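Local coordinates for protein endoglucanase (Humicola insolens, PDB 1DYS) that hydrolyses internal beta-1,4-glucosidic linkages of cellulose as the catalytic domain of a glycoside hydrolase family 6 endoglucanase, at residues 292-297 and 303-308; 165-170 and 175-180. All coordinates share one frame; numbering follows the deposited sequence.

Contact 1: residues 292-297 and 303-308; sequences QPFTTN and VDAIVW
Thr295 and Ile306 face each other as an antiparallel, hydrogen-bonded pair, a single bridge between the extended but irregular segment 292-297 and the strand in 303-308; the two runs point about 150° apart. Ile306 N donates to Thr295 O at 2.9 Å, and the return bond, Thr295 N to Ile306 O, is longer at 3.2 Å. Ile306 O also receives a CA-H...O contact from Phe294 CA. Beyond the bridge, a water links Thr296 O to Val303 O. Thr295 OG1 accepts from Asn297 N, an ST turn where the chain bends away just past the bridge.

With CG anti to the backbone N (chi1 158°), the Phe294 ring reaches along the strand: CE1 lies 3.8 Å from Ala305 CB, whose small methyl leaves room for it, and CD1 meets Val307 CG1. Ile306 instead sends CG2 to the aliphatic part of Gln292, CG2 to CG 3.9 Å, the two chains crossing at about a right angle. Gln292 bends at chi2, and its NE2 donates to Pro293 O at 2.8 Å.

The Trp308 indole uses its N-H on Gln292 O, NE1 to O 3.0 Å, from above the carbonyl plane and at a bent 138°. A phenylalanine in its place would probably leave that carbonyl without this donor and free the start of the loop segment to shift. Phe290 stacks on the indole. Strand 303-307 pairs in parallel with 262-266, so the loop lies along the end strand of the family 6 alpha/beta barrel, near the probable substrate-binding residues Trp52 and Lys310.

Contact 2: residues 165-170 and 175-180; sequences YAISQL and IHLYLD
Leu170 meets both Ile175 and Leu177 where helix 150-169 ends and the chain turns into strand 175-180. The close packing is centred on Leu177. Its CG stands anti to the carbonyl carbon (chi1 -58°), and the isobutyl fork opens toward Leu170, with CD1 and CD2 each 3.9 Å from Leu170 CB; the two leucine side chains cross at about a right angle. A branched end suits this place because one methyl can also lie against the backbone: Leu177 CD1 is 3.5 Å from Leu170 O. From the other neighbour, Ile175 CG2 reaches the same oxygen at 3.5 Å, its beta branch putting a methyl close to the strand backbone. The loose part of the contact is at Ile167, one turn back along the helix, which adds only a lighter touch, CG2 to Leu177 CD1 at 4.2 Å.

No direct hydrogen bond joins the segments, and the polar side of the contact is bridged by water instead. There a water lies 2.7 Å from Leu170 O and 2.6 Å from Ile175 O, spanning the two backbones where the chain leaves the helix and enters the strand. Two methyls thus lie against Leu170 O, and the water is within hydrogen-bonding distance of it. The outer face of the helix turns from the strand: Ser168 OG donates to Tyr165 O at 2.8 Å, sharing that carbonyl with Gln169 N, so a small polar residue is satisfied within its own turn.

Helix 108-126 flanks this end of the helix, with Ala121 against Leu170, and helix 190-207 packs on Ile167. In the sheet, strand 132-136 runs parallel to 175-180 and brings Val134 to Leu177 and Leu136 to Ile167, so the contact joins the helical layer to the parallel sheet of the barrel.

Contact 2 closes before contact 1 opens along the chain, and their centres lie about 20 Å apart within the one family 6 catalytic domain. Both reach the same parallel sheet: strand 175-180 connects to strand 303-307 by way of 215-218 and 262-266. Contact 2 packs a helix against the outside of this curved sheet, whereas contact 1 lays an irregular loop segment along its last strand. The two also meet directly, since Tyr178 OH and Asp304 OD2 are 2.7 Å apart in a probable hydrogen bond, and Arg214 forms a salt bridge with the same carboxylate oxygen. A polar link thus ties two strands that are distant in the sheet order.

Contact 1: residues 292-297 and 303-308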
loop_
_atom_site.group_PDB
_atom_site.type_symbol
_atom_site.label_atom_id
_atom_site.label_comp_id
_atom_site.label_asym_id
_atom_site.label_seq_id
_atom_site.Cartn_x
_atom_site.Cartn_y
_atom_site.Cartn_z
ATOM N N GLN A 292 7.687 -13.689 -23.559
ATOM C CA GLN A 292 8.093 -15.085 -23.617
ATOM C C GLN A 292 8.020 -15.732 -22.243
ATOM O O GLN A 292 8.583 -15.224 -21.270
ATOM C CB GLN A 292 9.567 -15.100 -24.093
ATOM C CG GLN A 292 10.386 -16.293 -23.660
ATOM C CD GLN A 292 10.210 -17.480 -24.592
ATOM O OE1 GLN A 292 10.548 -17.328 -25.768
ATOM N NE2 GLN A 292 9.735 -18.616 -24.091
ATOM N N PRO A 293 7.351 -16.850 -22.159
ATOM C CA PRO A 293 7.280 -17.607 -20.905
ATOM C C PRO A 293 8.649 -18.144 -20.538
ATOM O O PRO A 293 9.570 -18.231 -21.339
ATOM C CB PRO A 293 6.264 -18.739 -21.128
ATOM C CG PRO A 293 5.473 -18.165 -22.310
ATOM C CD PRO A 293 6.522 -17.467 -23.182
ATOM N N PHE A 294 8.771 -18.574 -19.266
ATOM C CA PHE A 294 10.027 -19.090 -18.791
ATOM C C PHE A 294 10.689 -20.087 -19.760
ATOM O O PHE A 294 10.057 -21.004 -20.249
ATOM C CB PHE A 294 9.828 -19.751 -17.416
ATOM C CG PHE A 294 10.917 -20.743 -17.085
ATOM C CD1 PHE A 294 12.136 -20.291 -16.642
ATOM C CD2 PHE A 294 10.735 -22.108 -17.234
ATOM C CE1 PHE A 294 13.164 -21.179 -16.367
ATOM C CE2 PHE A 294 11.745 -23.005 -16.951
ATOM C CZ PHE A 294 12.980 -22.550 -16.519
ATOM N N THR A 295 12.004 -19.879 -19.902
ATOM C CA THR A 295 12.831 -20.789 -20.688
ATOM C C THR A 295 14.296 -20.608 -20.329
ATOM O O THR A 295 14.713 -19.498 -19.958
ATOM C CB THR A 295 12.604 -20.619 -22.212
ATOM O OG1 THR A 295 13.426 -21.638 -22.857
ATOM C CG2 THR A 295 13.061 -19.268 -22.697
ATOM N N THR A 296 15.095 -21.685 -20.497
ATOM C CA THR A 296 16.530 -21.565 -20.308
ATOM C C THR A 296 17.215 -21.472 -21.682
ATOM O O THR A 296 18.423 -21.261 -21.765
ATOM C CB THR A 296 17.158 -22.729 -19.530
ATOM O OG1 THR A 296 16.697 -23.975 -20.099
ATOM C CG2 THR A 296 16.780 -22.790 -18.063
ATOM N N ASN A 297 16.411 -21.529 -22.738
ATOM C CA ASN A 297 16.915 -21.371 -24.129
ATOM C C ASN A 297 17.026 -19.873 -24.398
ATOM O O ASN A 297 16.205 -19.245 -25.077
ATOM C CB ASN A 297 15.888 -21.993 -25.063
ATOM C CG ASN A 297 15.719 -23.491 -25.048
ATOM O OD1 ASN A 297 16.604 -24.282 -24.701
ATOM N ND2 ASN A 297 14.535 -23.962 -25.463
ATOM N N VAL A 303 22.974 -15.334 -19.521
ATOM C CA VAL A 303 21.571 -15.280 -19.070
ATOM C C VAL A 303 21.107 -16.695 -18.741
ATOM O O VAL A 303 20.872 -17.528 -19.612
ATOM C CB VAL A 303 20.668 -14.606 -20.113
ATOM C CG1 VAL A 303 19.223 -14.521 -19.596
ATOM C CG2 VAL A 303 21.109 -13.179 -20.435
ATOM N N ASP A 304 21.007 -17.010 -17.447
ATOM C CA ASP A 304 20.501 -18.266 -16.982
ATOM C C ASP A 304 19.073 -18.594 -17.460
ATOM O O ASP A 304 18.712 -19.725 -17.783
ATOM C CB ASP A 304 20.449 -18.381 -15.446
ATOM C CG ASP A 304 21.785 -18.641 -14.789
ATOM O OD1 ASP A 304 22.736 -19.099 -15.453
ATOM O OD2 ASP A 304 21.909 -18.398 -13.564
ATOM N N ALA A 305 18.177 -17.610 -17.428
ATOM C CA ALA A 305 16.802 -17.907 -17.813
ATOM C C ALA A 305 15.996 -16.645 -18.071
ATOM O O ALA A 305 16.312 -15.563 -17.559
ATOM C CB ALA A 305 16.106 -18.725 -16.717
ATOM N N ILE A 306 14.996 -16.806 -18.919
ATOM C CA ILE A 306 13.962 -15.777 -19.068
ATOM C C ILE A 306 12.889 -16.230 -18.086
ATOM O O ILE A 306 12.599 -17.426 -18.016
ATOM C CB ILE A 306 13.379 -15.637 -20.499
ATOM C CG1 ILE A 306 14.471 -14.981 -21.345
ATOM C CG2 ILE A 306 12.071 -14.840 -20.463
ATOM C CD1 ILE A 306 14.380 -15.093 -22.845
ATOM N N VAL A 307 12.439 -15.356 -17.184
ATOM C CA VAL A 307 11.410 -15.663 -16.209
ATOM C C VAL A 307 10.298 -14.615 -16.252
ATOM O O VAL A 307 10.362 -13.624 -17.018
ATOM C CB VAL A 307 12.005 -15.703 -14.759
ATOM C CG1 VAL A 307 13.003 -16.853 -14.634
ATOM C CG2 VAL A 307 12.651 -14.345 -14.475
ATOM N N TRP A 308 9.190 -14.837 -15.553
ATOM C CA TRP A 308 8.188 -13.807 -15.273
ATOM C C TRP A 308 8.267 -13.506 -13.757
ATOM O O TRP A 308 8.155 -14.414 -12.911
ATOM C CB TRP A 308 6.753 -14.155 -15.610
ATOM C CG TRP A 308 6.386 -14.276 -17.046
ATOM C CD1 TRP A 308 7.220 -14.293 -18.110
ATOM C CD2 TRP A 308 5.049 -14.365 -17.547
ATOM N NE1 TRP A 308 6.481 -14.383 -19.289
ATOM C CE2 TRP A 308 5.162 -14.441 -18.957
ATOM C CE3 TRP A 308 3.779 -14.391 -16.946
ATOM C CZ2 TRP A 308 4.007 -14.576 -19.741
ATOM C CZ3 TRP A 308 2.657 -14.521 -17.730
ATOM C CH2 TRP A 308 2.787 -14.584 -19.127
HETATM O O HOH W 1 21.077 -20.511 -20.378
#

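Contact 2: residues 165-170 and 175-180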
loop_
_atom_site.group_PDB
_atom_site.type_symbol
_atom_site.label_atom_id
_atom_site.label_comp_id
_atom_site.label_asym_id
_atom_site.label_seq_id
_atom_site.Cartn_x
_atom_site.Cartn_y
_atom_site.Cartn_z
ATOM N N TYR A 165 23.243 -8.125 4.615
ATOM C CA TYR A 165 22.703 -8.995 5.628
ATOM C C TYR A 165 21.787 -10.071 5.035
ATOM O O TYR A 165 21.900 -11.248 5.395
ATOM C CB TYR A 165 21.965 -8.211 6.732
ATOM C CG TYR A 165 21.433 -9.134 7.806
ATOM C CD1 TYR A 165 22.306 -9.515 8.843
ATOM C CD2 TYR A 165 20.156 -9.643 7.860
ATOM C CE1 TYR A 165 21.880 -10.378 9.827
ATOM C CE2 TYR A 165 19.734 -10.516 8.841
ATOM C CZ TYR A 165 20.603 -10.881 9.851
ATOM O OH TYR A 165 20.216 -11.727 10.855
ATOM N N ALA A 166 20.971 -9.638 4.075
ATOM C CA ALA A 166 20.086 -10.619 3.428
ATOM C C ALA A 166 20.892 -11.674 2.657
ATOM O O ALA A 166 20.562 -12.854 2.841
ATOM C CB ALA A 166 19.185 -9.800 2.511
ATOM N N ILE A 167 21.953 -11.275 1.960
ATOM C CA ILE A 167 22.784 -12.252 1.260
ATOM C C ILE A 167 23.411 -13.174 2.299
ATOM O O ILE A 167 23.441 -14.385 2.113
ATOM C CB ILE A 167 23.894 -11.565 0.454
ATOM C CG1 ILE A 167 23.276 -10.706 -0.673
ATOM C CG2 ILE A 167 24.885 -12.538 -0.179
ATOM C CD1 ILE A 167 24.211 -9.720 -1.338
ATOM N N SER A 168 23.959 -12.557 3.363
ATOM C CA SER A 168 24.629 -13.380 4.387
ATOM C C SER A 168 23.726 -14.437 4.979
ATOM O O SER A 168 24.197 -15.511 5.399
ATOM C CB SER A 168 25.219 -12.508 5.505
ATOM O OG SER A 168 24.310 -12.010 6.488
ATOM N N GLN A 169 22.429 -14.165 5.140
ATOM C CA GLN A 169 21.530 -15.129 5.742
ATOM C C GLN A 169 20.946 -16.187 4.810
ATOM O O GLN A 169 20.261 -17.089 5.290
ATOM C CB GLN A 169 20.316 -14.409 6.369
ATOM C CG GLN A 169 20.698 -13.671 7.657
ATOM C CD GLN A 169 20.741 -14.715 8.763
ATOM O OE1 GLN A 169 19.783 -15.468 9.005
ATOM N NE2 GLN A 169 21.901 -14.831 9.388
ATOM N N LEU A 170 21.177 -16.078 3.508
ATOM C CA LEU A 170 20.572 -16.956 2.530
ATOM C C LEU A 170 21.579 -17.756 1.730
ATOM O O LEU A 170 21.486 -17.905 0.509
ATOM C CB LEU A 170 19.719 -16.082 1.566
ATOM C CG LEU A 170 18.518 -15.468 2.305
ATOM C CD1 LEU A 170 17.869 -14.382 1.425
ATOM C CD2 LEU A 170 17.461 -16.471 2.694
ATOM N N ILE A 175 19.455 -22.594 -2.429
ATOM C CA ILE A 175 19.016 -21.194 -2.544
ATOM C C ILE A 175 19.931 -20.462 -3.517
ATOM O O ILE A 175 21.148 -20.360 -3.337
ATOM C CB ILE A 175 19.074 -20.471 -1.185
ATOM C CG1 ILE A 175 18.182 -21.137 -0.141
ATOM C CG2 ILE A 175 18.679 -18.997 -1.367
ATOM C CD1 ILE A 175 18.363 -20.535 1.263
ATOM N N HIS A 176 19.347 -19.909 -4.599
ATOM C CA HIS A 176 20.087 -19.237 -5.655
ATOM C C HIS A 176 19.730 -17.756 -5.710
ATOM O O HIS A 176 18.579 -17.434 -5.947
ATOM C CB HIS A 176 19.763 -19.928 -6.988
ATOM C CG HIS A 176 19.935 -21.423 -6.817
ATOM N ND1 HIS A 176 21.191 -22.014 -6.836
ATOM C CD2 HIS A 176 19.033 -22.380 -6.551
ATOM C CE1 HIS A 176 21.002 -23.313 -6.620
ATOM N NE2 HIS A 176 19.727 -23.573 -6.447
ATOM N N LEU A 177 20.705 -16.936 -5.349
ATOM C CA LEU A 177 20.435 -15.506 -5.197
ATOM C C LEU A 177 20.742 -14.717 -6.434
ATOM O O LEU A 177 21.813 -14.819 -7.020
ATOM C CB LEU A 177 21.238 -14.988 -3.998
ATOM C CG LEU A 177 20.954 -15.675 -2.658
ATOM C CD1 LEU A 177 21.890 -15.133 -1.580
ATOM C CD2 LEU A 177 19.503 -15.495 -2.239
ATOM N N TYR A 178 19.783 -13.857 -6.827
ATOM C CA TYR A 178 19.940 -12.968 -7.960
ATOM C C TYR A 178 19.703 -11.558 -7.457
ATOM O O TYR A 178 18.588 -11.186 -7.060
ATOM C CB TYR A 178 18.949 -13.359 -9.069
ATOM C CG TYR A 178 19.244 -14.703 -9.740
ATOM C CD1 TYR A 178 20.119 -14.733 -10.829
ATOM C CD2 TYR A 178 18.681 -15.870 -9.295
ATOM C CE1 TYR A 178 20.385 -15.935 -11.477
ATOM C CE2 TYR A 178 18.958 -17.083 -9.904
ATOM C CZ TYR A 178 19.810 -17.096 -10.983
ATOM O OH TYR A 178 20.030 -18.320 -11.564
ATOM N N LEU A 179 20.730 -10.730 -7.403
ATOM C CA LEU A 179 20.670 -9.351 -6.919
ATOM C C LEU A 179 20.176 -8.433 -8.017
ATOM O O LEU A 179 20.705 -8.398 -9.137
ATOM C CB LEU A 179 22.063 -8.979 -6.371
ATOM C CG LEU A 179 22.277 -7.577 -5.846
ATOM C CD1 LEU A 179 21.347 -7.298 -4.663
ATOM C CD2 LEU A 179 23.744 -7.404 -5.418
ATOM N N ASP A 180 19.098 -7.688 -7.705
ATOM C CA ASP A 180 18.457 -6.914 -8.775
ATOM C C ASP A 180 19.305 -5.770 -9.251
ATOM O O ASP A 180 19.922 -5.105 -8.424
ATOM C CB ASP A 180 17.065 -6.419 -8.277
ATOM C CG ASP A 180 16.426 -5.812 -9.519
ATOM O OD1 ASP A 180 15.988 -6.586 -10.339
ATOM O OD2 ASP A 180 16.424 -4.588 -9.667
HETATM O O HOH W 2 22.636 -19.184 -1.555
#